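Local coordinates for UL37 (Suid herpesvirus 1, PDB 4K70), which serves as an inner tegument protein of the virus, this chain being its N-terminal half, and is considered essential in controlling viral trafficking, at residues A[17-28]-A[55-65]. Residues are numbered along the deposited sequence; the frame is centred on the assembly and turned at random.
Sequences HAVATVVQSRIL and RAYVETGTCEA
T60, whose CB rests 3.6 Å from A20 CB, has a hydroxyl held by three hydrogen bonds, all with residues of 55-65. OG1 gives its proton to A56 O (2.9 Å) and accepts from both T62 OG1 and T62 N, the latter closing an ST turn. Its first torsion of 77° sets OG1 between backbone N and carbonyl carbon, leaving CG2 to meet V23 CG2 tip to tip. On A56 O, this hydroxyl and the backbone N of T60 arrive from opposite faces of the carbonyl plane. G61, with positive phi, is the first residue beyond helix 39-60, and T62 N-caps the next through a weak bond from A65 N.

At one end of the contact H17 ND1 donates to E59 OE1 at 2.7 Å; the bond is weak, bent to 125°, with ring and carboxylate nearly perpendicular. H17 CE1 lies 3.3 Å from R55 NH1, at the guanidinium edge, while the buried NE2 has no polar partner. At the other end the Q24 amide stacks on the E64 carboxylate, planes almost parallel and NE2 3.7 Å from OE1, and L28 CD2 lies against E64 CG; E64 OE2 instead accepts from A465 N. Between them, V23 CG1 and I27 CD1 pack on A56 CB, and I27 CD1 also reaches A65.

Helix 20-32 thus fits beside the tight turn joining helices 39-60 and 63-78, a helical hairpin, in this mainly helical, strand-free N-terminal half. Its segment 20-28 runs roughly antiparallel to 55-60, the axes coming within 10.5 Å, while helix 464-481 borders L28 and E64, and helix 438-458 packs against C63.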
# COMPACT_ATOMS: atom_id res chain seq x y z
N HIS A 17 -29.79 33.07 19.40
CA HIS A 17 -29.57 33.66 18.10
C HIS A 17 -29.61 35.17 18.00
O HIS A 17 -29.18 35.75 17.02
CB HIS A 17 -30.48 32.99 17.08
CG HIS A 17 -29.86 31.79 16.45
ND1 HIS A 17 -30.08 31.43 15.15
CD2 HIS A 17 -28.99 30.89 16.95
CE1 HIS A 17 -29.38 30.35 14.87
NE2 HIS A 17 -28.71 30.00 15.95
N ALA A 18 -30.12 35.81 19.04
CA ALA A 18 -30.10 37.26 19.09
C ALA A 18 -28.71 37.73 19.50
O ALA A 18 -28.45 38.91 19.63
CB ALA A 18 -31.17 37.78 20.02
N VAL A 19 -27.81 36.78 19.71
CA VAL A 19 -26.44 37.07 20.08
C VAL A 19 -25.50 36.34 19.13
O VAL A 19 -25.01 35.25 19.40
CB VAL A 19 -26.18 36.84 21.59
CG1 VAL A 19 -27.25 35.99 22.25
CG2 VAL A 19 -24.77 36.36 21.88
N ALA A 20 -25.29 36.97 17.98
CA ALA A 20 -24.47 36.37 16.92
C ALA A 20 -23.11 35.86 17.40
O ALA A 20 -22.47 35.06 16.72
CB ALA A 20 -24.29 37.36 15.77
N THR A 21 -22.67 36.33 18.57
CA THR A 21 -21.35 35.96 19.10
C THR A 21 -21.27 34.53 19.67
O THR A 21 -20.23 33.88 19.54
CB THR A 21 -20.86 36.98 20.15
OG1 THR A 21 -21.91 37.28 21.07
CG2 THR A 21 -20.39 38.26 19.46
N VAL A 22 -22.34 34.05 20.29
CA VAL A 22 -22.36 32.67 20.75
C VAL A 22 -22.38 31.71 19.56
O VAL A 22 -21.62 30.73 19.50
CB VAL A 22 -23.55 32.39 21.70
CG1 VAL A 22 -24.86 32.80 21.05
CG2 VAL A 22 -23.59 30.92 22.09
N VAL A 23 -23.25 32.01 18.59
CA VAL A 23 -23.34 31.23 17.36
C VAL A 23 -21.98 31.12 16.67
O VAL A 23 -21.64 30.06 16.13
CB VAL A 23 -24.35 31.87 16.38
CG1 VAL A 23 -24.62 30.93 15.22
CG2 VAL A 23 -25.65 32.21 17.10
N GLN A 24 -21.20 32.19 16.71
CA GLN A 24 -19.89 32.20 16.07
C GLN A 24 -18.86 31.30 16.76
O GLN A 24 -18.12 30.57 16.10
CB GLN A 24 -19.35 33.63 15.92
CG GLN A 24 -20.17 34.48 14.96
CD GLN A 24 -19.54 35.83 14.68
OE1 GLN A 24 -20.23 36.80 14.37
NE2 GLN A 24 -18.21 35.90 14.78
N SER A 25 -18.82 31.35 18.09
CA SER A 25 -17.92 30.48 18.86
C SER A 25 -18.16 29.00 18.59
O SER A 25 -17.23 28.24 18.36
CB SER A 25 -18.05 30.76 20.36
OG SER A 25 -17.27 31.89 20.74
N ARG A 26 -19.43 28.61 18.61
CA ARG A 26 -19.83 27.24 18.32
C ARG A 26 -19.39 26.79 16.93
O ARG A 26 -18.83 25.71 16.77
CB ARG A 26 -21.34 27.11 18.43
CG ARG A 26 -21.87 27.56 19.76
CD ARG A 26 -21.26 26.73 20.88
NE ARG A 26 -21.83 27.08 22.17
CZ ARG A 26 -21.14 27.64 23.16
NH1 ARG A 26 -19.85 27.89 23.00
NH2 ARG A 26 -21.74 27.93 24.31
N ILE A 27 -19.67 27.61 15.93
CA ILE A 27 -19.31 27.29 14.55
C ILE A 27 -17.79 27.22 14.43
O ILE A 27 -17.25 26.31 13.80
CB ILE A 27 -19.90 28.31 13.54
CG1 ILE A 27 -21.42 28.25 13.54
CG2 ILE A 27 -19.36 28.05 12.14
CD1 ILE A 27 -22.10 29.32 12.72
N LEU A 28 -17.11 28.18 15.05
CA LEU A 28 -15.65 28.21 15.04
C LEU A 28 -15.08 26.95 15.68
O LEU A 28 -14.01 26.48 15.28
CB LEU A 28 -15.13 29.46 15.75
CG LEU A 28 -15.39 30.81 15.07
CD1 LEU A 28 -14.98 31.96 15.99
CD2 LEU A 28 -14.66 30.91 13.73
N ARG A 55 -30.15 28.27 9.15
CA ARG A 55 -30.88 29.15 10.05
C ARG A 55 -29.94 30.07 10.80
O ARG A 55 -30.29 31.21 11.10
CB ARG A 55 -31.73 28.35 11.04
CG ARG A 55 -31.71 28.97 12.42
CD ARG A 55 -33.09 29.03 13.06
NE ARG A 55 -33.43 27.81 13.79
CZ ARG A 55 -32.68 27.25 14.74
NH1 ARG A 55 -31.52 27.79 15.09
NH2 ARG A 55 -33.10 26.14 15.34
N ALA A 56 -28.74 29.59 11.11
CA ALA A 56 -27.75 30.44 11.75
C ALA A 56 -27.40 31.67 10.89
O ALA A 56 -27.24 32.78 11.41
CB ALA A 56 -26.50 29.65 12.09
N TYR A 57 -27.29 31.48 9.58
CA TYR A 57 -26.94 32.59 8.69
C TYR A 57 -28.11 33.55 8.56
O TYR A 57 -27.92 34.76 8.59
CB TYR A 57 -26.51 32.09 7.31
CG TYR A 57 -26.28 33.22 6.33
CD1 TYR A 57 -25.20 34.09 6.49
CD2 TYR A 57 -27.13 33.42 5.26
CE1 TYR A 57 -24.98 35.13 5.60
CE2 TYR A 57 -26.92 34.46 4.36
CZ TYR A 57 -25.85 35.31 4.54
OH TYR A 57 -25.63 36.35 3.66
N VAL A 58 -29.31 33.00 8.41
CA VAL A 58 -30.53 33.80 8.34
C VAL A 58 -30.66 34.76 9.53
O VAL A 58 -31.02 35.92 9.35
CB VAL A 58 -31.78 32.90 8.26
CG1 VAL A 58 -33.03 33.69 8.59
CG2 VAL A 58 -31.92 32.28 6.88
N GLU A 59 -30.35 34.29 10.73
CA GLU A 59 -30.59 35.08 11.93
C GLU A 59 -29.42 35.96 12.39
O GLU A 59 -29.61 36.96 13.07
CB GLU A 59 -31.11 34.18 13.07
CG GLU A 59 -32.43 33.49 12.70
CD GLU A 59 -33.05 32.69 13.83
OE1 GLU A 59 -32.45 32.61 14.92
OE2 GLU A 59 -34.15 32.13 13.62
N THR A 60 -28.20 35.59 12.01
CA THR A 60 -27.03 36.36 12.44
C THR A 60 -26.34 37.01 11.26
O THR A 60 -25.58 37.97 11.43
CB THR A 60 -26.01 35.49 13.19
OG1 THR A 60 -25.27 34.70 12.24
CG2 THR A 60 -26.71 34.57 14.19
N GLY A 61 -26.59 36.48 10.07
CA GLY A 61 -25.99 37.02 8.86
C GLY A 61 -24.47 36.97 8.88
O GLY A 61 -23.81 37.67 8.12
N THR A 62 -23.92 36.13 9.74
CA THR A 62 -22.47 36.10 9.91
C THR A 62 -21.75 35.30 8.83
O THR A 62 -22.33 34.43 8.17
CB THR A 62 -22.06 35.55 11.28
OG1 THR A 62 -22.44 34.17 11.35
CG2 THR A 62 -22.74 36.33 12.39
N CYS A 63 -20.47 35.62 8.68
CA CYS A 63 -19.60 35.04 7.69
C CYS A 63 -19.30 33.58 8.03
O CYS A 63 -19.24 32.72 7.15
CB CYS A 63 -18.30 35.86 7.63
SG CYS A 63 -17.04 35.22 6.54
N GLU A 64 -19.10 33.31 9.32
CA GLU A 64 -18.92 31.95 9.83
C GLU A 64 -20.10 31.06 9.45
O GLU A 64 -19.91 29.94 8.96
CB GLU A 64 -18.74 31.96 11.35
CG GLU A 64 -17.41 32.56 11.83
CD GLU A 64 -17.27 34.04 11.49
OE1 GLU A 64 -18.31 34.71 11.33
OE2 GLU A 64 -16.13 34.53 11.38
N ALA A 65 -21.31 31.55 9.68
CA ALA A 65 -22.53 30.82 9.34
C ALA A 65 -22.65 30.56 7.84
O ALA A 65 -23.12 29.50 7.43
CB ALA A 65 -23.76 31.56 9.84